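Local coordinates for DNA mimic protein DMP12 (Neisseria meningitidis MC58, PDB 3W1O), which acts as a DNA mimic that binds the histone-like protein HU, occupies its DNA-binding sites and partially prevents HU from binding DNA, at residues I25-K30 with E35-I40; R51-L56 with K99-V104. All coordinates share one frame; numbering follows the deposited sequence.

Overall arrangement
From the N terminus, the chain runs through strand 7-10 and then helix 21-30. Contact 1 closes the short turn after this helix, bringing strand 37-40 back against it. The chain goes on through helix 42-51 into helix 53-61. Contact 2 closes a much longer excursion, in which strand 72-75 and helix 77-88 come before helix 96-111. The two loops neither nest nor cross. The centres of contact 1 and contact 2 are about 16 Å apart. Contact 1 joins helix 21-30 to the sheet, and contact 2 joins helix 53-61 to helix 96-111. Val38 of strand 37-40 packs on Val104 and so links the sheet to helix 96-111.

Contact 1. Residues I25-K30 with E35-I40; sequences IDWAYK and ETVVEI
Thr36 meets Trp27 at the far end of the indole. Its OG1 lies 3.6 Å from Trp27 CH2, in the plane of the ring and at its edge. The neighbouring ring atom, Trp27 CZ3, is 3.9 Å from the same Thr36 OG1. The two side chains cross at about a right angle. With OG1 set between the backbone N and the carbonyl carbon (chi1 65°), the hydroxyl is brought to the ring edge. It is hydrogen-bonded to Ser34 OG and to Cys11 O, so the contact with the indole is one of packing.

Val37 comes next and carries the apolar part of the contact. Its CB points toward the helix, and one methyl does the work. CG2 of Val37 is 3.9 Å from Trp27 CZ3, approaching the ring obliquely. The same Val37 CG2 is 4.3 Å from Ala28 CB and 4.2 Å from Ala28 O. The side chains of Trp27 and Val37 run past each other in opposite directions. Trp27 reaches the strand because its CG is anti to the backbone N (chi1 -180°). The close approach of the backbones, 6.5 Å between the CA atoms of Ala28 and Val37, is consistent with the small side chain of Ala28.

Val38, on the other face of the sheet, packs against helix 96-111. Ala28 also touches Leu8 and Phe10 of strand 7-10. The result is a helix packed against one face of the antiparallel sheet, touching edge strand 37-40 and the strand beside it. This is helix-on-sheet packing of an alpha+beta fold.

Contact 2. Residues R51-L56 with K99-V104; sequences RGLWRL and KNIIHV
Ile101 sets its CD1 methyl against the ends of both Leu53 and Trp54. CD1 of Ile101 is 4.2 Å from Leu53 CD2 and also 4.2 Å from Trp54 CZ3. Its chain is stretched out, with CD1 anti to CA (chi2 171°), and this carries the methyl toward helix 53-61. The backbones are well separated, with the CA atoms of Leu53 and Ile101 10.9 Å apart. Only side-chain ends meet.

Leu53 lies over the Trp54 ring. Leu53 CG is 3.9 Å above one face of the Trp54 ring, offset toward its rim. Ile101 CD1 comes to the same ring obliquely, at the six-membered part. The polar end of the indole is occupied elsewhere: Trp54 NE1 is hydrogen-bonded to Ile45 O, which fixes how the ring is turned. Trp64 also meets the ring in an edge-to-face contact. Leu87 of helix 77-88 touches both Leu53 and Ile101 and joins a third helix to the cluster.

Gly52, with positive phi, ends helix 42-51 in a Schellman motif and is the N-cap of helix 53-61. The contact is apolar helix-to-helix packing in the buried core, joining the start of helix 53-61 to helix 96-111.

Contact 1. Residues I25-K30 with E35-I40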
loop_
_atom_site.group_PDB
_atom_site.type_symbol
_atom_site.label_atom_id
_atom_site.label_comp_id
_atom_site.label_asym_id
_atom_site.label_seq_id
_atom_site.Cartn_x
_atom_site.Cartn_y
_atom_site.Cartn_z
ATOM N N ILE A 25 -11.856 -6.000 2.123
ATOM C CA ILE A 25 -11.861 -4.893 1.128
ATOM C C ILE A 25 -12.987 -3.912 1.463
ATOM O O ILE A 25 -12.783 -2.693 1.430
ATOM C CB ILE A 25 -12.069 -5.403 -0.319
ATOM C CG1 ILE A 25 -10.958 -6.390 -0.704
ATOM C CG2 ILE A 25 -12.097 -4.224 -1.338
ATOM C CD1 ILE A 25 -9.540 -5.771 -0.686
ATOM N N ASP A 26 -14.159 -4.453 1.776
ATOM C CA ASP A 26 -15.285 -3.629 2.193
ATOM C C ASP A 26 -14.900 -2.791 3.409
ATOM O O ASP A 26 -15.161 -1.609 3.425
ATOM C CB ASP A 26 -16.498 -4.478 2.527
ATOM C CG ASP A 26 -17.093 -5.185 1.310
ATOM O OD1 ASP A 26 -16.835 -4.787 0.136
ATOM O OD2 ASP A 26 -17.846 -6.157 1.565
ATOM N N TRP A 27 -14.244 -3.403 4.394
ATOM C CA TRP A 27 -13.766 -2.695 5.577
ATOM C C TRP A 27 -12.866 -1.526 5.161
ATOM O O TRP A 27 -13.057 -0.405 5.662
ATOM C CB TRP A 27 -13.027 -3.622 6.540
ATOM C CG TRP A 27 -12.526 -2.928 7.762
ATOM C CD1 TRP A 27 -13.172 -2.812 8.956
ATOM C CD2 TRP A 27 -11.247 -2.272 7.918
ATOM N NE1 TRP A 27 -12.383 -2.130 9.842
ATOM C CE2 TRP A 27 -11.204 -1.771 9.234
ATOM C CE3 TRP A 27 -10.136 -2.064 7.059
ATOM C CZ2 TRP A 27 -10.088 -1.050 9.752
ATOM C CZ3 TRP A 27 -9.020 -1.362 7.559
ATOM C CH2 TRP A 27 -9.012 -0.848 8.888
ATOM N N ALA A 28 -11.926 -1.758 4.239
ATOM C CA ALA A 28 -10.971 -0.703 3.874
ATOM C C ALA A 28 -11.718 0.494 3.257
ATOM O O ALA A 28 -11.468 1.637 3.642
ATOM C CB ALA A 28 -9.948 -1.263 2.910
ATOM N N TYR A 29 -12.630 0.208 2.317
ATOM C CA TYR A 29 -13.379 1.298 1.649
ATOM C C TYR A 29 -14.264 2.040 2.617
ATOM O O TYR A 29 -14.529 3.233 2.412
ATOM C CB TYR A 29 -14.202 0.777 0.463
ATOM C CG TYR A 29 -13.349 0.625 -0.777
ATOM C CD1 TYR A 29 -12.756 1.742 -1.389
ATOM C CD2 TYR A 29 -13.107 -0.632 -1.324
ATOM C CE1 TYR A 29 -11.942 1.597 -2.533
ATOM C CE2 TYR A 29 -12.309 -0.782 -2.458
ATOM C CZ TYR A 29 -11.734 0.316 -3.062
ATOM O OH TYR A 29 -10.925 0.134 -4.178
ATOM N N LYS A 30 -14.709 1.337 3.666
ATOM C CA LYS A 30 -15.470 1.957 4.774
ATOM C C LYS A 30 -14.633 2.641 5.851
ATOM O O LYS A 30 -15.196 3.309 6.728
ATOM C CB LYS A 30 -16.339 0.906 5.482
ATOM C CG LYS A 30 -17.553 0.493 4.645
ATOM C CD LYS A 30 -18.071 -0.874 5.101
ATOM C CE LYS A 30 -19.123 -0.727 6.178
ATOM N NZ LYS A 30 -19.933 -1.992 6.219
ATOM N N GLU A 35 -5.497 5.351 9.592
ATOM C CA GLU A 35 -4.082 5.509 9.343
ATOM C C GLU A 35 -3.521 4.269 8.616
ATOM O O GLU A 35 -2.429 4.311 8.048
ATOM C CB GLU A 35 -3.316 5.707 10.688
ATOM C CG GLU A 35 -3.181 4.435 11.534
ATOM C CD GLU A 35 -2.498 4.716 12.853
ATOM O OE1 GLU A 35 -1.261 4.863 12.829
ATOM O OE2 GLU A 35 -3.194 4.771 13.881
ATOM N N THR A 36 -4.289 3.186 8.609
ATOM C CA THR A 36 -3.801 1.913 8.011
ATOM C C THR A 36 -4.233 1.789 6.561
ATOM O O THR A 36 -3.933 0.780 5.926
ATOM C CB THR A 36 -4.304 0.659 8.755
ATOM O OG1 THR A 36 -5.741 0.549 8.622
ATOM C CG2 THR A 36 -3.884 0.725 10.278
ATOM N N VAL A 37 -4.933 2.813 6.047
ATOM C CA VAL A 37 -5.483 2.750 4.703
ATOM C C VAL A 37 -4.933 3.922 3.932
ATOM O O VAL A 37 -5.028 5.091 4.394
ATOM C CB VAL A 37 -7.019 2.769 4.647
ATOM C CG1 VAL A 37 -7.490 2.916 3.168
ATOM C CG2 VAL A 37 -7.628 1.539 5.282
ATOM N N VAL A 38 -4.336 3.650 2.777
ATOM C CA VAL A 38 -3.981 4.751 1.895
ATOM C C VAL A 38 -4.908 4.668 0.667
ATOM O O VAL A 38 -4.910 3.676 -0.032
ATOM C CB VAL A 38 -2.525 4.678 1.437
ATOM C CG1 VAL A 38 -2.186 5.896 0.572
ATOM C CG2 VAL A 38 -1.576 4.630 2.653
ATOM N N GLU A 39 -5.654 5.735 0.396
ATOM C CA GLU A 39 -6.475 5.823 -0.796
ATOM C C GLU A 39 -5.688 6.620 -1.816
ATOM O O GLU A 39 -5.174 7.696 -1.492
ATOM C CB GLU A 39 -7.755 6.592 -0.417
ATOM C CG GLU A 39 -8.694 6.833 -1.557
ATOM C CD GLU A 39 -9.864 7.694 -1.118
ATOM O OE1 GLU A 39 -9.664 8.662 -0.334
ATOM O OE2 GLU A 39 -10.966 7.382 -1.580
ATOM N N ILE A 40 -5.594 6.127 -3.051
ATOM C CA ILE A 40 -4.721 6.733 -4.034
ATOM C C ILE A 40 -5.539 7.045 -5.269
ATOM O O ILE A 40 -6.089 6.140 -5.868
ATOM C CB ILE A 40 -3.556 5.820 -4.401
ATOM C CG1 ILE A 40 -2.840 5.404 -3.124
ATOM C CG2 ILE A 40 -2.539 6.561 -5.339
ATOM C CD1 ILE A 40 -1.592 4.485 -3.342
#

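Contact 2. Residues R51-L56 with K99-V104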
loop_
_atom_site.group_PDB
_atom_site.type_symbol
_atom_site.label_atom_id
_atom_site.label_comp_id
_atom_site.label_asym_id
_atom_site.label_seq_id
_atom_site.Cartn_x
_atom_site.Cartn_y
_atom_site.Cartn_z
ATOM N N ARG A 51 7.095 9.523 -11.881
ATOM C CA ARG A 51 8.256 9.784 -11.037
ATOM C C ARG A 51 8.972 8.548 -10.562
ATOM O O ARG A 51 10.008 8.623 -9.884
ATOM C CB ARG A 51 7.839 10.672 -9.912
ATOM C CG ARG A 51 7.608 12.051 -10.514
ATOM C CD ARG A 51 7.278 13.075 -9.479
ATOM N NE ARG A 51 8.400 13.183 -8.561
ATOM C CZ ARG A 51 8.243 13.519 -7.294
ATOM N NH1 ARG A 51 7.006 13.795 -6.868
ATOM N NH2 ARG A 51 9.299 13.576 -6.486
ATOM N N GLY A 52 8.400 7.406 -10.900
ATOM C CA GLY A 52 9.060 6.131 -10.656
ATOM C C GLY A 52 8.711 5.420 -9.351
ATOM O O GLY A 52 9.364 4.438 -9.002
ATOM N N LEU A 53 7.652 5.864 -8.664
ATOM C CA LEU A 53 7.230 5.237 -7.426
ATOM C C LEU A 53 6.824 3.745 -7.609
ATOM O O LEU A 53 7.221 2.874 -6.824
ATOM C CB LEU A 53 6.111 6.039 -6.750
ATOM C CG LEU A 53 5.479 5.386 -5.481
ATOM C CD1 LEU A 53 6.571 5.138 -4.347
ATOM C CD2 LEU A 53 4.366 6.234 -4.899
ATOM N N TRP A 54 6.020 3.442 -8.628
ATOM C CA TRP A 54 5.504 2.100 -8.739
ATOM C C TRP A 54 6.617 1.202 -9.218
ATOM O O TRP A 54 6.735 0.047 -8.775
ATOM C CB TRP A 54 4.272 2.028 -9.657
ATOM C CG TRP A 54 3.258 3.084 -9.314
ATOM C CD1 TRP A 54 2.739 4.006 -10.162
ATOM C CD2 TRP A 54 2.697 3.363 -8.021
ATOM N NE1 TRP A 54 1.875 4.846 -9.503
ATOM C CE2 TRP A 54 1.819 4.471 -8.183
ATOM C CE3 TRP A 54 2.826 2.771 -6.750
ATOM C CZ2 TRP A 54 1.086 4.998 -7.138
ATOM C CZ3 TRP A 54 2.079 3.309 -5.696
ATOM C CH2 TRP A 54 1.232 4.405 -5.900
ATOM N N ARG A 55 7.479 1.739 -10.073
ATOM C CA ARG A 55 8.685 0.981 -10.456
ATOM C C ARG A 55 9.552 0.600 -9.238
ATOM O O ARG A 55 10.116 -0.491 -9.161
ATOM C CB ARG A 55 9.497 1.814 -11.474
ATOM C CG ARG A 55 8.809 1.831 -12.840
ATOM C CD ARG A 55 9.620 2.626 -13.861
ATOM N NE ARG A 55 9.020 3.932 -14.125
ATOM C CZ ARG A 55 9.627 5.074 -13.845
ATOM N NH1 ARG A 55 10.835 5.039 -13.311
ATOM N NH2 ARG A 55 9.042 6.253 -14.099
ATOM N N LEU A 56 9.652 1.486 -8.264
ATOM C CA LEU A 56 10.385 1.191 -7.053
ATOM C C LEU A 56 9.754 0.045 -6.318
ATOM O O LEU A 56 10.477 -0.834 -5.834
ATOM C CB LEU A 56 10.413 2.420 -6.137
ATOM C CG LEU A 56 11.618 2.946 -5.378
ATOM C CD1 LEU A 56 12.971 2.854 -6.140
ATOM C CD2 LEU A 56 11.298 4.392 -5.071
ATOM N N LYS A 99 5.113 8.904 2.460
ATOM C CA LYS A 99 5.048 8.775 3.894
ATOM C C LYS A 99 3.846 7.953 4.335
ATOM O O LYS A 99 3.937 7.181 5.290
ATOM C CB LYS A 99 4.974 10.142 4.601
ATOM C CG LYS A 99 6.296 10.967 4.531
ATOM C CD LYS A 99 6.056 12.403 5.098
ATOM C CE LYS A 99 5.557 12.297 6.554
ATOM N NZ LYS A 99 5.718 13.625 7.134
ATOM N N ASN A 100 2.720 8.175 3.670
ATOM C CA ASN A 100 1.528 7.477 4.029
ATOM C C ASN A 100 1.660 5.970 3.750
ATOM O O ASN A 100 1.161 5.160 4.530
ATOM C CB ASN A 100 0.340 8.072 3.297
ATOM C CG ASN A 100 -0.061 9.419 3.875
ATOM O OD1 ASN A 100 0.239 9.697 5.034
ATOM N ND2 ASN A 100 -0.688 10.245 3.076
ATOM N N ILE A 101 2.290 5.631 2.631
ATOM C CA ILE A 101 2.465 4.201 2.296
ATOM C C ILE A 101 3.432 3.620 3.307
ATOM O O ILE A 101 3.153 2.578 3.918
ATOM C CB ILE A 101 2.996 4.004 0.857
ATOM C CG1 ILE A 101 1.894 4.363 -0.133
ATOM C CG2 ILE A 101 3.421 2.542 0.639
ATOM C CD1 ILE A 101 2.391 4.412 -1.615
ATOM N N ILE A 102 4.505 4.358 3.582
ATOM C CA ILE A 102 5.472 3.900 4.600
ATOM C C ILE A 102 4.791 3.611 5.937
ATOM O O ILE A 102 5.090 2.608 6.634
ATOM C CB ILE A 102 6.638 4.901 4.756
ATOM C CG1 ILE A 102 7.579 4.839 3.548
ATOM C CG2 ILE A 102 7.408 4.621 6.059
ATOM C CD1 ILE A 102 8.577 6.073 3.504
ATOM N N HIS A 103 3.846 4.472 6.291
ATOM C CA HIS A 103 3.214 4.311 7.576
ATOM C C HIS A 103 2.387 3.032 7.668
ATOM O O HIS A 103 2.345 2.373 8.734
ATOM C CB HIS A 103 2.276 5.468 7.876
ATOM C CG HIS A 103 1.780 5.422 9.274
ATOM N ND1 HIS A 103 2.610 5.655 10.353
ATOM C CD2 HIS A 103 0.581 5.053 9.784
ATOM C CE1 HIS A 103 1.924 5.485 11.470
ATOM N NE2 HIS A 103 0.689 5.121 11.153
ATOM N N VAL A 104 1.648 2.737 6.592
ATOM C CA VAL A 104 0.913 1.456 6.537
ATOM C C VAL A 104 1.860 0.297 6.693
ATOM O O VAL A 104 1.596 -0.627 7.449
ATOM C CB VAL A 104 0.182 1.293 5.202
ATOM C CG1 VAL A 104 -0.488 -0.160 5.142
ATOM C CG2 VAL A 104 -0.896 2.405 5.147
#